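Local coordinates for arginase (Glaciozyma antarctica, PDB 5YNL), which probably catalyses, as a cold-adapted enzyme of a psychrophilic yeast, the hydrolysis of L-arginine to L-ornithine and urea, at residues C197-L202 / I228-L233; M268-V273 / R279-S284. All coordinates share one frame; numbering follows the deposited sequence.

Contact 1 (C197-L202 / I228-L233); sequences CPVSFL and IVYIGL
The ring of Tyr230 meets Val199 at its hydroxyl-bearing edge, where Val199 CG2 lies near the ring plane, while Ile228 CG1, from the same strand, sits over one face, 4.1 Å above the plane and displaced toward the rim. Trp176 on strand 173-177 adds an edge-to-face ring contact. Tyrosine and valine come from opposite directions, and the phenol oxygen ends up against the fork of the isopropyl group: Tyr230 OH is 3.3 Å from both Val199 CG1 and Val199 CG2. A methyl pair offers no polar partner, so this is packing alone; the buried hydroxyl makes instead a weak hydrogen bond to the carbonyl of Ala181. Beside the phenol, the extended chain of Ile228 (CG1 anti to the backbone N, chi1 175°, and chi2 175°) carries its end to the helix, and Ile228 CD1 meets Val199 CG1 tip to tip at 3.7 Å. Val199 alone thus meets both Ile228 and Tyr230, whereas the backbones stay well apart. Helix 198-202 belongs to the long connection from strand 173-177 to its parallel neighbour 228-233, and the contact places this short helix against the strand that follows it, the layering typical of a beta-alpha-beta crossover in the alpha/beta arginase fold.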
loop_
_atom_site.group_PDB
_atom_site.type_symbol
_atom_site.label_atom_id
_atom_site.label_comp_id
_atom_site.label_asym_id
_atom_site.label_seq_id
_atom_site.Cartn_x
_atom_site.Cartn_y
_atom_site.Cartn_z
ATOM N N CYS A 197 7.395 4.044 11.537
ATOM C CA CYS A 197 6.301 4.512 12.392
ATOM C C CYS A 197 4.891 4.718 11.782
ATOM O O CYS A 197 3.951 4.978 12.533
ATOM C CB CYS A 197 6.725 5.789 13.126
ATOM S SG CYS A 197 8.258 5.615 14.045
ATOM N N PRO A 198 4.726 4.589 10.447
ATOM C CA PRO A 198 3.457 5.095 9.909
ATOM C C PRO A 198 2.214 4.376 10.409
ATOM O O PRO A 198 1.136 4.978 10.441
ATOM C CB PRO A 198 3.593 4.843 8.399
ATOM C CG PRO A 198 4.494 3.671 8.292
ATOM C CD PRO A 198 5.506 3.896 9.400
ATOM N N VAL A 199 2.344 3.109 10.775
ATOM C CA VAL A 199 1.166 2.366 11.197
ATOM C C VAL A 199 0.744 2.820 12.593
ATOM O O VAL A 199 -0.444 2.883 12.909
ATOM C CB VAL A 199 1.392 0.843 11.128
ATOM C CG1 VAL A 199 0.068 0.098 11.251
ATOM C CG2 VAL A 199 2.051 0.478 9.821
ATOM N N SER A 200 1.730 3.176 13.410
ATOM C CA SER A 200 1.475 3.614 14.771
ATOM C C SER A 200 0.657 4.908 14.815
ATOM O O SER A 200 -0.070 5.156 15.783
ATOM C CB SER A 200 2.793 3.758 15.542
ATOM O OG SER A 200 3.512 4.914 15.158
ATOM N N PHE A 201 0.759 5.729 13.769
ATOM C CA PHE A 201 -0.021 6.971 13.706
ATOM C C PHE A 201 -1.430 6.656 13.195
ATOM O O PHE A 201 -2.415 7.179 13.700
ATOM C CB PHE A 201 0.655 7.995 12.781
ATOM C CG PHE A 201 1.918 8.613 13.345
ATOM C CD1 PHE A 201 3.124 7.911 13.353
ATOM C CD2 PHE A 201 1.908 9.919 13.826
ATOM C CE1 PHE A 201 4.288 8.490 13.863
ATOM C CE2 PHE A 201 3.070 10.505 14.341
ATOM C CZ PHE A 201 4.259 9.786 14.358
ATOM N N LEU A 202 -1.519 5.804 12.170
ATOM C CA LEU A 202 -2.825 5.440 11.612
ATOM C C LEU A 202 -3.691 4.697 12.628
ATOM O O LEU A 202 -4.919 4.825 12.620
ATOM C CB LEU A 202 -2.652 4.608 10.350
ATOM C CG LEU A 202 -1.823 5.314 9.277
ATOM C CD1 LEU A 202 -1.367 4.313 8.215
ATOM C CD2 LEU A 202 -2.579 6.487 8.651
ATOM N N ILE A 228 -6.244 -4.141 9.444
ATOM C CA ILE A 228 -4.946 -4.305 8.787
ATOM C C ILE A 228 -4.450 -5.749 8.826
ATOM O O ILE A 228 -4.645 -6.449 9.830
ATOM C CB ILE A 228 -3.865 -3.320 9.340
ATOM C CG1 ILE A 228 -2.482 -3.601 8.713
ATOM C CG2 ILE A 228 -3.841 -3.319 10.865
ATOM C CD1 ILE A 228 -1.374 -2.603 9.105
ATOM N N VAL A 229 -3.845 -6.196 7.714
ATOM C CA VAL A 229 -3.178 -7.492 7.669
ATOM C C VAL A 229 -1.828 -7.371 6.956
ATOM O O VAL A 229 -1.686 -6.612 5.974
ATOM C CB VAL A 229 -4.098 -8.614 7.075
ATOM C CG1 VAL A 229 -4.399 -8.367 5.603
ATOM C CG2 VAL A 229 -3.486 -9.995 7.267
ATOM N N TYR A 230 -0.834 -8.091 7.477
ATOM C CA TYR A 230 0.530 -8.031 6.978
ATOM C C TYR A 230 0.878 -9.341 6.253
ATOM O O TYR A 230 0.616 -10.449 6.761
ATOM C CB TYR A 230 1.505 -7.853 8.142
ATOM C CG TYR A 230 1.550 -6.481 8.772
ATOM C CD1 TYR A 230 2.286 -5.458 8.199
ATOM C CD2 TYR A 230 0.894 -6.217 9.962
ATOM C CE1 TYR A 230 2.346 -4.204 8.778
ATOM C CE2 TYR A 230 0.951 -4.954 10.553
ATOM C CZ TYR A 230 1.681 -3.959 9.949
ATOM O OH TYR A 230 1.747 -2.705 10.513
ATOM N N ILE A 231 1.472 -9.211 5.071
ATOM C CA ILE A 231 1.935 -10.349 4.294
ATOM C C ILE A 231 3.360 -10.076 3.884
ATOM O O ILE A 231 3.631 -9.009 3.291
ATOM C CB ILE A 231 1.111 -10.506 3.009
ATOM C CG1 ILE A 231 -0.343 -10.814 3.379
ATOM C CG2 ILE A 231 1.696 -11.610 2.130
ATOM C CD1 ILE A 231 -1.344 -10.662 2.243
ATOM N N GLY A 232 4.260 -11.031 4.155
ATOM C CA GLY A 232 5.645 -10.955 3.710
ATOM C C GLY A 232 6.651 -10.616 4.798
ATOM O O GLY A 232 7.853 -10.512 4.534
ATOM N N LEU A 233 6.165 -10.440 6.026
ATOM C CA LEU A 233 7.021 -10.043 7.144
ATOM C C LEU A 233 8.208 -11.001 7.377
ATOM O O LEU A 233 8.085 -12.238 7.232
ATOM C CB LEU A 233 6.204 -9.900 8.428
ATOM C CG LEU A 233 5.183 -8.760 8.536
ATOM C CD1 LEU A 233 4.538 -8.785 9.932
ATOM C CD2 LEU A 233 5.817 -7.401 8.277
#

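Contact 2 (M268-V273 / R279-S284)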
loop_
_atom_site.group_PDB
_atom_site.type_symbol
_atom_site.label_atom_id
_atom_site.label_comp_id
_atom_site.label_asym_id
_atom_site.label_seq_id
_atom_site.Cartn_x
_atom_site.Cartn_y
_atom_site.Cartn_z
ATOM N N MET A 268 -6.817 -16.199 3.547
ATOM C CA MET A 268 -6.958 -16.010 4.991
ATOM C C MET A 268 -6.868 -14.523 5.349
ATOM O O MET A 268 -7.530 -14.046 6.282
ATOM C CB MET A 268 -5.868 -16.795 5.736
ATOM C CG MET A 268 -6.114 -18.299 5.792
ATOM S SD MET A 268 -4.735 -19.235 6.493
ATOM C CE MET A 268 -4.748 -18.724 8.204
ATOM N N ALA A 269 -6.051 -13.792 4.589
ATOM C CA ALA A 269 -5.870 -12.367 4.808
ATOM C C ALA A 269 -7.149 -11.683 4.448
ATOM O O ALA A 269 -7.663 -10.882 5.230
ATOM C CB ALA A 269 -4.730 -11.829 3.986
ATOM N N LEU A 270 -7.687 -11.994 3.273
ATOM C CA LEU A 270 -9.024 -11.472 2.895
ATOM C C LEU A 270 -10.106 -11.850 3.900
ATOM O O LEU A 270 -10.919 -11.001 4.291
ATOM C CB LEU A 270 -9.422 -11.899 1.471
ATOM C CG LEU A 270 -8.634 -11.191 0.358
ATOM C CD1 LEU A 270 -8.968 -11.787 -1.014
ATOM C CD2 LEU A 270 -8.935 -9.692 0.368
ATOM N N ASP A 271 -10.121 -13.102 4.346
ATOM C CA ASP A 271 -11.143 -13.475 5.330
ATOM C C ASP A 271 -10.968 -12.769 6.665
ATOM O O ASP A 271 -11.915 -12.644 7.404
ATOM C CB ASP A 271 -11.223 -14.995 5.551
ATOM C CG ASP A 271 -11.551 -15.738 4.290
ATOM O OD1 ASP A 271 -11.976 -15.092 3.306
ATOM O OD2 ASP A 271 -11.377 -16.972 4.273
ATOM N N HIS A 272 -9.765 -12.317 6.990
ATOM C CA HIS A 272 -9.624 -11.643 8.274
ATOM C C HIS A 272 -10.121 -10.200 8.202
ATOM O O HIS A 272 -10.903 -9.784 9.050
ATOM C CB HIS A 272 -8.194 -11.696 8.807
ATOM C CG HIS A 272 -8.039 -11.086 10.162
ATOM N ND1 HIS A 272 -8.577 -11.652 11.300
ATOM C CD2 HIS A 272 -7.430 -9.946 10.564
ATOM C CE1 HIS A 272 -8.287 -10.899 12.345
ATOM N NE2 HIS A 272 -7.593 -9.855 11.927
ATOM N N VAL A 273 -9.701 -9.437 7.188
ATOM C CA VAL A 273 -10.079 -8.026 7.158
ATOM C C VAL A 273 -11.355 -7.776 6.359
ATOM O O VAL A 273 -11.982 -6.727 6.487
ATOM C CB VAL A 273 -8.929 -7.094 6.653
ATOM C CG1 VAL A 273 -7.749 -7.135 7.612
ATOM C CG2 VAL A 273 -8.499 -7.481 5.231
ATOM N N ARG A 279 -15.883 -4.676 1.815
ATOM C CA ARG A 279 -15.041 -3.515 2.130
ATOM C C ARG A 279 -14.107 -3.122 0.988
ATOM O O ARG A 279 -13.514 -3.995 0.342
ATOM C CB ARG A 279 -14.193 -3.802 3.383
ATOM C CG ARG A 279 -14.988 -3.845 4.720
ATOM C CD ARG A 279 -14.038 -3.948 5.891
ATOM N NE ARG A 279 -14.694 -4.219 7.165
ATOM C CZ ARG A 279 -15.162 -3.289 8.000
ATOM N NH1 ARG A 279 -15.735 -3.658 9.130
ATOM N NH2 ARG A 279 -15.068 -2.001 7.711
ATOM N N PRO A 280 -13.959 -1.808 0.742
ATOM C CA PRO A 280 -12.951 -1.366 -0.236
ATOM C C PRO A 280 -11.581 -1.866 0.219
ATOM O O PRO A 280 -11.374 -1.978 1.425
ATOM C CB PRO A 280 -12.997 0.167 -0.126
ATOM C CG PRO A 280 -14.356 0.475 0.446
ATOM C CD PRO A 280 -14.644 -0.676 1.387
ATOM N N ILE A 281 -10.678 -2.178 -0.704
ATOM C CA ILE A 281 -9.359 -2.667 -0.323
ATOM C C ILE A 281 -8.274 -1.637 -0.657
ATOM O O ILE A 281 -8.214 -1.124 -1.789
ATOM C CB ILE A 281 -9.016 -4.016 -1.031
ATOM C CG1 ILE A 281 -9.701 -5.187 -0.317
ATOM C CG2 ILE A 281 -7.499 -4.250 -1.082
ATOM C CD1 ILE A 281 -9.796 -6.506 -1.167
ATOM N N HIS A 282 -7.411 -1.362 0.323
ATOM C CA HIS A 282 -6.217 -0.569 0.111
ATOM C C HIS A 282 -5.044 -1.540 0.113
ATOM O O HIS A 282 -4.724 -2.146 1.152
ATOM C CB HIS A 282 -6.043 0.488 1.218
ATOM C CG HIS A 282 -5.021 1.544 0.918
ATOM N ND1 HIS A 282 -4.204 1.516 -0.197
ATOM C CD2 HIS A 282 -4.671 2.663 1.595
ATOM C CE1 HIS A 282 -3.413 2.571 -0.196
ATOM N NE2 HIS A 282 -3.671 3.280 0.889
ATOM N N LEU A 283 -4.408 -1.713 -1.037
ATOM C CA LEU A 283 -3.245 -2.604 -1.093
ATOM C C LEU A 283 -1.985 -1.777 -1.117
ATOM O O LEU A 283 -1.680 -1.107 -2.131
ATOM C CB LEU A 283 -3.277 -3.532 -2.319
ATOM C CG LEU A 283 -2.106 -4.500 -2.541
ATOM C CD1 LEU A 283 -1.854 -5.443 -1.332
ATOM C CD2 LEU A 283 -2.394 -5.322 -3.775
ATOM N N SER A 284 -1.254 -1.803 -0.001
ATOM C CA SER A 284 -0.039 -0.987 0.098
ATOM C C SER A 284 1.181 -1.893 -0.054
ATOM O O SER A 284 1.599 -2.552 0.912
ATOM C CB SER A 284 -0.004 -0.234 1.427
ATOM O OG SER A 284 0.859 0.882 1.335
#
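Helix 254-273 and strand 281-286 form the closing half of a beta-alpha-beta crossover, and the short turn between them brings Leu270 and Val273 against Ile281 and Arg279. The apolar part is slender. Leu270 CD2 and Ile281 CD1 touch at 3.6 Å, their side chains crossing at about a right angle; with CG1 of Ile281 anti to its carbonyl carbon (chi1 -80°), the far methyl is carried to the helix although the residue's own backbone stays distant. At the helix end the meeting is polar on one side only. Arg279 runs out extended from CG to NE beside the Val273 carbonyl, with Arg279 CD 3.5 Å from Val273 O. The guanidinium lies obliquely to that oxygen without bonding to it; Arg227 NH2 donates there instead, and Arg279 NH2 forms a salt bridge with Glu171. Two arginines therefore gather where a C-terminal helix carbonyl and a carboxylate would plausibly both favour positive charge. Asn274 also bonds to the backbone oxygen of Arg279, tying the turn to the residue that leads into the strand. A helix packed on the strand it leads into, with its C-terminal end beside the strand's beginning, is characteristic of the alpha/beta sandwich of arginases.

Both contacts join a helix to the central parallel sheet, yet from opposite faces. In contact 1 Ile228 and Tyr230 face helix 198-202; the alternate residues, Val229 and Ile231, turn to the other side and pack on Ala269 of contact 2, with Val229 CG1 3.8 Å from Ala269 CB. Strand 228-233 is therefore covered by helix 198-202 on one face and helix 254-273 on the other. Contact 1 is wholly interior, and its single phenol oxygen is the polar exception among hydrocarbon. Contact 2 grades from a buried leucine-isoleucine pair to a partly exposed arginine whose aliphatic chain passes the last helical carbonyl and whose charge is paired with Glu171, outside the contact.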